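Organic hydroperoxide resistance protein OhrB (Bacillus subtilis, PDB 2BJO) helps protect Bacillus subtilis against organic hydroperoxides as a stress-response protein of the OsmC/Ohr family. Local coordinates at residues L60-V63 / A64-N68; M82-E85 / S86-G89; L103-E106 / K107-L111. The protein carries 3 engineered substitutions. All blocks are in the same frame, centred on the assembly; numbering follows the deposited sequence.

How the contacts relate
Contacts 1 and 3 sit together on one side of the chain, their centres about 12 Å apart; contact 2 is a remote turn, its centre about 39 Å from contact 1 and about 36 Å from contact 3. Contact 1 is the C-terminal end of helix 44-65 and contact 3 the start of helix 105-118. Leu60 and Val63 pack on Leu111, and Gln67 NE2 lies 2.9 Å from Glu110 OE1, probably hydrogen-bonded. Contact 2 joins strands 74-84 and 89-99 and meets Lys123 of the second subunit; contact 1 meets Arg14 of the second subunit. Helix 44-65 carries Cys55, joined in this oxidised structure to Cys119, just after helix 105-118, as a disulfide.

Contact 1: residues L60-V63 / A64-N68; sequences LEHV and AKEQN
His62 lies alongside Glu66 one helical turn on, both side chains pointing the same way, with the ring and carboxylate planes only 17° apart. The touch is made by carbon: His62 CE1 is 4.1 Å from Glu66 CG. Their polar ends stay further apart, His62 NE2 and Glu66 OE1 being separated by 4.6 Å, too far for a direct polar contact; any attraction would depend on the charge of the histidine. Phe118 stacks on the His62 ring from helix 105-118. The turn itself is held by backbone bonds, among them the nearly straight one from Glu66 N to His62 O (3.3 Å, 170° at the hydrogen). The helix 44-65 then ends in a Schellman motif: Asn68, with positive phi, is its C-prime residue, and Asn68 N bonds to Lys65 O while Ile69 N turns back to Ala64 O. Where the helical pattern lapses, a water steps in, donating to Val63 O at 2.7 Å and accepting from Gln67 NE2 at 3.0 Å. Gln67 reaches it with CG beside its own backbone N (chi1 -64°) and the chain extended beyond; Glu110 is the other partner of NE2. On the buried side, Leu60 and Ala64 pack against Ile71, whereas Glu61 OE2 accepts from Arg14 N of the second subunit.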
loop_
_atom_site.group_PDB
_atom_site.type_symbol
_atom_site.label_atom_id
_atom_site.label_comp_id
_atom_site.label_asym_id
_atom_site.label_seq_id
_atom_site.Cartn_x
_atom_site.Cartn_y
_atom_site.Cartn_z
ATOM N N LEU A 60 14.928 6.803 -3.062
ATOM C CA LEU A 60 15.880 7.841 -2.661
ATOM C C LEU A 60 17.309 7.258 -2.596
ATOM O O LEU A 60 18.280 7.861 -3.065
ATOM C CB LEU A 60 15.368 8.463 -1.358
ATOM C CG LEU A 60 16.089 9.723 -0.901
ATOM C CD1 LEU A 60 15.853 10.946 -1.788
ATOM C CD2 LEU A 60 15.733 9.978 0.563
ATOM N N GLU A 61 17.436 6.057 -2.039
ATOM C CA GLU A 61 18.697 5.323 -1.973
ATOM C C GLU A 61 19.249 4.968 -3.346
ATOM O O GLU A 61 20.450 5.110 -3.579
ATOM C CB GLU A 61 18.512 4.008 -1.215
ATOM C CG GLU A 61 19.696 3.079 -1.119
ATOM C CD GLU A 61 19.248 1.804 -0.432
ATOM O OE1 GLU A 61 19.650 1.560 0.709
ATOM O OE2 GLU A 61 18.457 1.032 -1.000
ATOM N N HIS A 62 18.381 4.497 -4.238
ATOM C CA HIS A 62 18.795 4.216 -5.614
ATOM C C HIS A 62 19.241 5.480 -6.370
ATOM O O HIS A 62 20.205 5.429 -7.102
ATOM C CB HIS A 62 17.650 3.487 -6.349
ATOM C CG HIS A 62 17.945 3.185 -7.784
ATOM N ND1 HIS A 62 17.836 4.127 -8.789
ATOM C CD2 HIS A 62 18.368 2.049 -8.383
ATOM C CE1 HIS A 62 18.174 3.591 -9.945
ATOM N NE2 HIS A 62 18.495 2.329 -9.723
ATOM N N VAL A 63 18.570 6.621 -6.236
ATOM C CA VAL A 63 18.928 7.825 -7.007
ATOM C C VAL A 63 20.251 8.419 -6.503
ATOM O O VAL A 63 21.060 8.947 -7.262
ATOM C CB VAL A 63 17.805 8.884 -7.150
ATOM C CG1 VAL A 63 16.683 8.295 -7.954
ATOM C CG2 VAL A 63 17.326 9.404 -5.820
ATOM N N ALA A 64 20.447 8.302 -5.199
ATOM C CA ALA A 64 21.656 8.724 -4.518
ATOM C C ALA A 64 22.822 7.845 -4.957
ATOM O O ALA A 64 23.910 8.355 -5.252
ATOM C CB ALA A 64 21.436 8.677 -3.027
ATOM N N LYS A 65 22.592 6.533 -4.992
ATOM C CA LYS A 65 23.607 5.573 -5.421
ATOM C C LYS A 65 24.220 5.868 -6.780
ATOM O O LYS A 65 25.434 5.794 -6.962
ATOM C CB LYS A 65 22.987 4.181 -5.528
ATOM C CG LYS A 65 23.553 3.221 -4.537
ATOM C CD LYS A 65 24.809 2.515 -5.064
ATOM C CE LYS A 65 25.337 1.514 -4.006
ATOM N NZ LYS A 65 25.801 0.140 -4.457
ATOM N N GLU A 66 23.327 6.182 -7.713
ATOM C CA GLU A 66 23.641 6.686 -9.045
ATOM C C GLU A 66 24.663 7.834 -9.108
ATOM O O GLU A 66 25.342 7.999 -10.120
ATOM C CB GLU A 66 22.322 7.101 -9.713
ATOM C CG GLU A 66 21.489 5.962 -10.260
ATOM C CD GLU A 66 22.159 5.315 -11.469
ATOM O OE1 GLU A 66 22.355 4.078 -11.392
ATOM O OE2 GLU A 66 22.505 6.019 -12.457
ATOM N N GLN A 67 24.736 8.625 -8.042
ATOM C CA GLN A 67 25.670 9.728 -7.835
ATOM C C GLN A 67 26.777 9.446 -6.808
ATOM O O GLN A 67 27.488 10.360 -6.394
ATOM C CB GLN A 67 24.847 10.955 -7.421
ATOM C CG GLN A 67 23.922 11.377 -8.542
ATOM C CD GLN A 67 23.315 12.746 -8.344
ATOM O OE1 GLN A 67 24.009 13.681 -7.917
ATOM N NE2 GLN A 67 22.018 12.869 -8.649
ATOM N N ASN A 68 26.896 8.173 -6.421
ATOM C CA ASN A 68 27.793 7.628 -5.380
ATOM C C ASN A 68 27.621 8.238 -3.986
ATOM O O ASN A 68 28.576 8.377 -3.214
ATOM C CB ASN A 68 29.251 7.671 -5.838
ATOM C CG ASN A 68 29.411 6.972 -7.164
ATOM O OD1 ASN A 68 29.731 5.788 -7.151
ATOM N ND2 ASN A 68 29.146 7.647 -8.283
HETATM O O HOH W 1 20.705 10.301 -9.563
#

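Contact 2: residues M82-E85 / S86-G89; sequences MKDE and SDGG
Asp84 O is gripped by two backbone donors of the turn. Gly88 N approaches at 2.7 Å and almost in line with the C=O bond, although the angle at its hydrogen is only 139°; Asp87 N, at 3.2 Å from the same oxygen, comes in above the carbonyl plane and makes the longer bond. The side chain of Asp84 holds the other half of the loop. Its CG is trans to the backbone N (chi1 -172°), which carries the carboxylate over the turn, where OD1 accepts from Ser86 OG at 2.5 Å, a very short bond entering from above the carboxylate plane. Ser86 N adds a weak bond to this OD1, at 3.3 Å. The serine oxygen is placed for this by a chi1 of 70°, which tucks it between its own backbone N and carbonyl carbon. Asp87 CB packs on Asp84 CG at 3.6 Å, and the two carboxylates stand nearly perpendicular. Their OD2 atoms, Asp84 OD2 and Asp87 OD2, are 3.8 Å apart, but Lys123 of the second subunit forms salt bridges with both, which probably offsets their mutual repulsion and ties the turn to the dimer partner. Where the strands meet, Asp84 N donates to Gly89 O at 2.9 Å. Gly88, with positive phi, and Gly89 both face Asp84 across the connection between strands 74-84 and 89-99, the signature of a G1 beta bulge closing a beta hairpin.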
loop_
_atom_site.group_PDB
_atom_site.type_symbol
_atom_site.label_atom_id
_atom_site.label_comp_id
_atom_site.label_asym_id
_atom_site.label_seq_id
_atom_site.Cartn_x
_atom_site.Cartn_y
_atom_site.Cartn_z
ATOM N N MET A 82 -10.258 10.486 3.434
ATOM C CA MET A 82 -11.034 11.698 3.219
ATOM C C MET A 82 -12.335 11.417 2.481
ATOM O O MET A 82 -12.465 10.426 1.772
ATOM C CB MET A 82 -10.248 12.668 2.347
ATOM C CG MET A 82 -8.822 12.880 2.769
ATOM S SD MET A 82 -8.156 13.975 1.519
ATOM C CE MET A 82 -6.926 14.725 2.587
ATOM N N LYS A 83 -13.294 12.312 2.665
ATOM C CA LYS A 83 -14.555 12.251 1.945
ATOM C C LYS A 83 -14.229 12.626 0.492
ATOM O O LYS A 83 -13.399 13.499 0.211
ATOM C CB LYS A 83 -15.601 13.133 2.642
ATOM C CG LYS A 83 -16.974 13.303 2.000
ATOM C CD LYS A 83 -17.792 14.365 2.738
ATOM C CE LYS A 83 -19.022 14.886 1.966
ATOM N NZ LYS A 83 -19.811 15.956 2.676
ATOM N N ASP A 84 -14.874 11.913 -0.424
ATOM C CA ASP A 84 -14.797 12.118 -1.858
ATOM C C ASP A 84 -16.163 12.738 -2.140
ATOM O O ASP A 84 -17.177 12.032 -2.284
ATOM C CB ASP A 84 -14.609 10.816 -2.630
ATOM C CG ASP A 84 -14.336 11.030 -4.124
ATOM O OD1 ASP A 84 -14.542 12.130 -4.674
ATOM O OD2 ASP A 84 -13.883 10.087 -4.811
ATOM N N GLU A 85 -16.167 14.066 -2.204
ATOM C CA GLU A 85 -17.369 14.832 -2.545
ATOM C C GLU A 85 -17.925 14.562 -3.950
ATOM O O GLU A 85 -19.125 14.715 -4.171
ATOM C CB GLU A 85 -17.119 16.339 -2.360
ATOM C CG GLU A 85 -17.116 16.790 -0.899
ATOM C CD GLU A 85 -16.950 18.295 -0.703
ATOM O OE1 GLU A 85 -16.975 19.090 -1.676
ATOM O OE2 GLU A 85 -16.804 18.694 0.477
ATOM N N SER A 86 -17.084 14.160 -4.904
ATOM C CA SER A 86 -17.546 13.819 -6.256
ATOM C C SER A 86 -18.544 12.673 -6.235
ATOM O O SER A 86 -19.516 12.601 -6.993
ATOM C CB SER A 86 -16.402 13.393 -7.176
ATOM O OG SER A 86 -15.845 12.124 -6.840
ATOM N N ASP A 87 -18.257 11.798 -5.283
ATOM C CA ASP A 87 -18.816 10.464 -5.174
ATOM C C ASP A 87 -19.808 10.196 -4.026
ATOM O O ASP A 87 -20.722 9.387 -4.133
ATOM C CB ASP A 87 -17.516 9.642 -4.964
ATOM C CG ASP A 87 -17.669 8.223 -5.366
ATOM O OD1 ASP A 87 -18.817 7.796 -5.577
ATOM O OD2 ASP A 87 -16.659 7.521 -5.489
ATOM N N GLY A 88 -19.577 10.874 -2.907
ATOM C CA GLY A 88 -20.229 10.585 -1.646
ATOM C C GLY A 88 -19.477 9.446 -0.975
ATOM O O GLY A 88 -19.890 9.019 0.099
ATOM N N GLY A 89 -18.381 8.998 -1.590
ATOM C CA GLY A 89 -17.508 7.917 -1.156
ATOM C C GLY A 89 -16.301 8.479 -0.440
ATOM O O GLY A 89 -16.403 9.512 0.230
#

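Contact 3: residues L103-E106 / K107-L111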
loop_
_atom_site.group_PDB
_atom_site.type_symbol
_atom_site.label_atom_id
_atom_site.label_comp_id
_atom_site.label_asym_id
_atom_site.label_seq_id
_atom_site.Cartn_x
_atom_site.Cartn_y
_atom_site.Cartn_z
ATOM N N LEU A 103 22.809 15.418 4.685
ATOM C CA LEU A 103 22.892 15.686 3.262
ATOM C C LEU A 103 22.666 17.168 2.974
ATOM O O LEU A 103 21.758 17.764 3.548
ATOM C CB LEU A 103 21.833 14.858 2.543
ATOM C CG LEU A 103 21.751 14.893 1.029
ATOM C CD1 LEU A 103 23.057 14.402 0.374
ATOM C CD2 LEU A 103 20.598 14.015 0.637
ATOM N N ASP A 104 23.469 17.756 2.093
ATOM C CA ASP A 104 23.199 19.137 1.718
ATOM C C ASP A 104 21.778 19.187 1.160
ATOM O O ASP A 104 21.341 18.318 0.379
ATOM C CB ASP A 104 24.181 19.714 0.703
ATOM C CG ASP A 104 25.594 19.793 1.252
ATOM O OD1 ASP A 104 25.827 20.066 2.455
ATOM O OD2 ASP A 104 26.493 19.580 0.421
ATOM N N ARG A 105 21.100 20.231 1.625
ATOM C CA ARG A 105 19.717 20.487 1.270
ATOM C C ARG A 105 19.443 20.592 -0.233
ATOM O O ARG A 105 18.462 19.995 -0.694
ATOM C CB ARG A 105 19.204 21.731 2.000
ATOM C CG ARG A 105 17.690 21.750 2.009
ATOM C CD ARG A 105 17.196 23.158 2.174
ATOM N NE ARG A 105 15.863 23.212 1.587
ATOM C CZ ARG A 105 14.745 23.043 2.264
ATOM N NH1 ARG A 105 14.794 22.800 3.573
ATOM N NH2 ARG A 105 13.596 23.126 1.602
ATOM N N GLU A 106 20.269 21.324 -0.973
ATOM C CA GLU A 106 20.132 21.431 -2.423
ATOM C C GLU A 106 20.125 20.030 -3.014
ATOM O O GLU A 106 19.350 19.719 -3.893
ATOM C CB GLU A 106 21.298 22.017 -3.234
ATOM C CG GLU A 106 22.138 23.131 -2.741
ATOM C CD GLU A 106 23.136 22.822 -1.656
ATOM O OE1 GLU A 106 24.353 23.023 -1.891
ATOM O OE2 GLU A 106 22.620 22.440 -0.587
ATOM N N LYS A 107 21.035 19.191 -2.547
ATOM C CA LYS A 107 21.109 17.820 -3.057
ATOM C C LYS A 107 19.900 17.004 -2.641
ATOM O O LYS A 107 19.355 16.235 -3.451
ATOM C CB LYS A 107 22.446 17.184 -2.637
ATOM C CG LYS A 107 22.579 15.707 -2.875
ATOM C CD LYS A 107 22.726 15.159 -4.293
ATOM C CE LYS A 107 22.483 15.981 -5.529
ATOM N NZ LYS A 107 23.730 16.579 -6.078
ATOM N N ALA A 108 19.513 17.168 -1.374
ATOM C CA ALA A 108 18.302 16.507 -0.855
ATOM C C ALA A 108 17.077 16.825 -1.739
ATOM O O ALA A 108 16.359 15.894 -2.148
ATOM C CB ALA A 108 18.057 16.838 0.630
ATOM N N GLN A 109 16.865 18.108 -2.034
ATOM C CA GLN A 109 15.769 18.539 -2.908
ATOM C C GLN A 109 15.812 17.808 -4.251
ATOM O O GLN A 109 14.797 17.272 -4.716
ATOM C CB GLN A 109 15.779 20.048 -3.172
ATOM C CG GLN A 109 14.504 20.524 -3.898
ATOM C CD GLN A 109 13.288 20.305 -3.000
ATOM O OE1 GLN A 109 12.479 19.390 -3.193
ATOM N NE2 GLN A 109 13.192 21.134 -1.971
ATOM N N GLU A 110 16.994 17.782 -4.852
ATOM C CA GLU A 110 17.152 17.131 -6.150
ATOM C C GLU A 110 16.819 15.649 -6.095
ATOM O O GLU A 110 16.088 15.170 -6.959
ATOM C CB GLU A 110 18.580 17.336 -6.670
ATOM C CG GLU A 110 18.916 16.705 -8.019
ATOM C CD GLU A 110 20.414 16.574 -8.198
ATOM O OE1 GLU A 110 20.858 15.564 -8.789
ATOM O OE2 GLU A 110 21.143 17.477 -7.732
ATOM N N LEU A 111 17.344 14.937 -5.098
ATOM C CA LEU A 111 17.110 13.489 -4.975
ATOM C C LEU A 111 15.699 13.036 -4.590
ATOM O O LEU A 111 15.255 11.958 -4.946
ATOM C CB LEU A 111 18.105 12.864 -3.991
ATOM C CG LEU A 111 19.552 13.058 -4.467
ATOM C CD1 LEU A 111 20.365 12.428 -3.376
ATOM C CD2 LEU A 111 19.934 12.485 -5.819
HETATM O O HOH W 2 20.749 20.153 -6.743
#
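Arg105 and Gln109 run side by side in the same direction, their guanidinium and amide planes turned 58° from one another. Neither group lies flat on the other: Gln109 NE2 approaches the guanidinium obliquely, 4.1 Å from Arg105 NH2, too long for a hydrogen bond and between two donors, and Leu135 of strand 132-135 touches both side chains. The firmer packing is made by Leu103, which precedes the helix 105-118 and folds back against its first turn. Its CG lies opposite the backbone N (chi1 -177°), turning both methyls toward the helix. CD1 crosses the Lys107 chain at CG, 3.5 Å away, while CD2 sits against Ala108, 3.8 Å from its CB, and more distantly faces Leu111 CD1. Asp104 occupies the N-cap position but makes no capping bond with its side chain; its carbonyl instead starts the helical ladder, Ala108 N reaching Asp104 O at 2.8 Å. Lys107, bent at several bonds, brings NZ to within 3.2 Å of Glu110 OE2 as a salt bridge. A water donates both to that OE2, at 2.9 Å, and to Glu106 O. Gln67, at the end of helix 44-65, binds the other oxygen and so joins the two helices beside the apolar contacts of Leu103 with Ala108 and Leu111. Both oxygens of the Glu110 carboxylate are thus engaged, which probably limits its rotation and would favour the charged form.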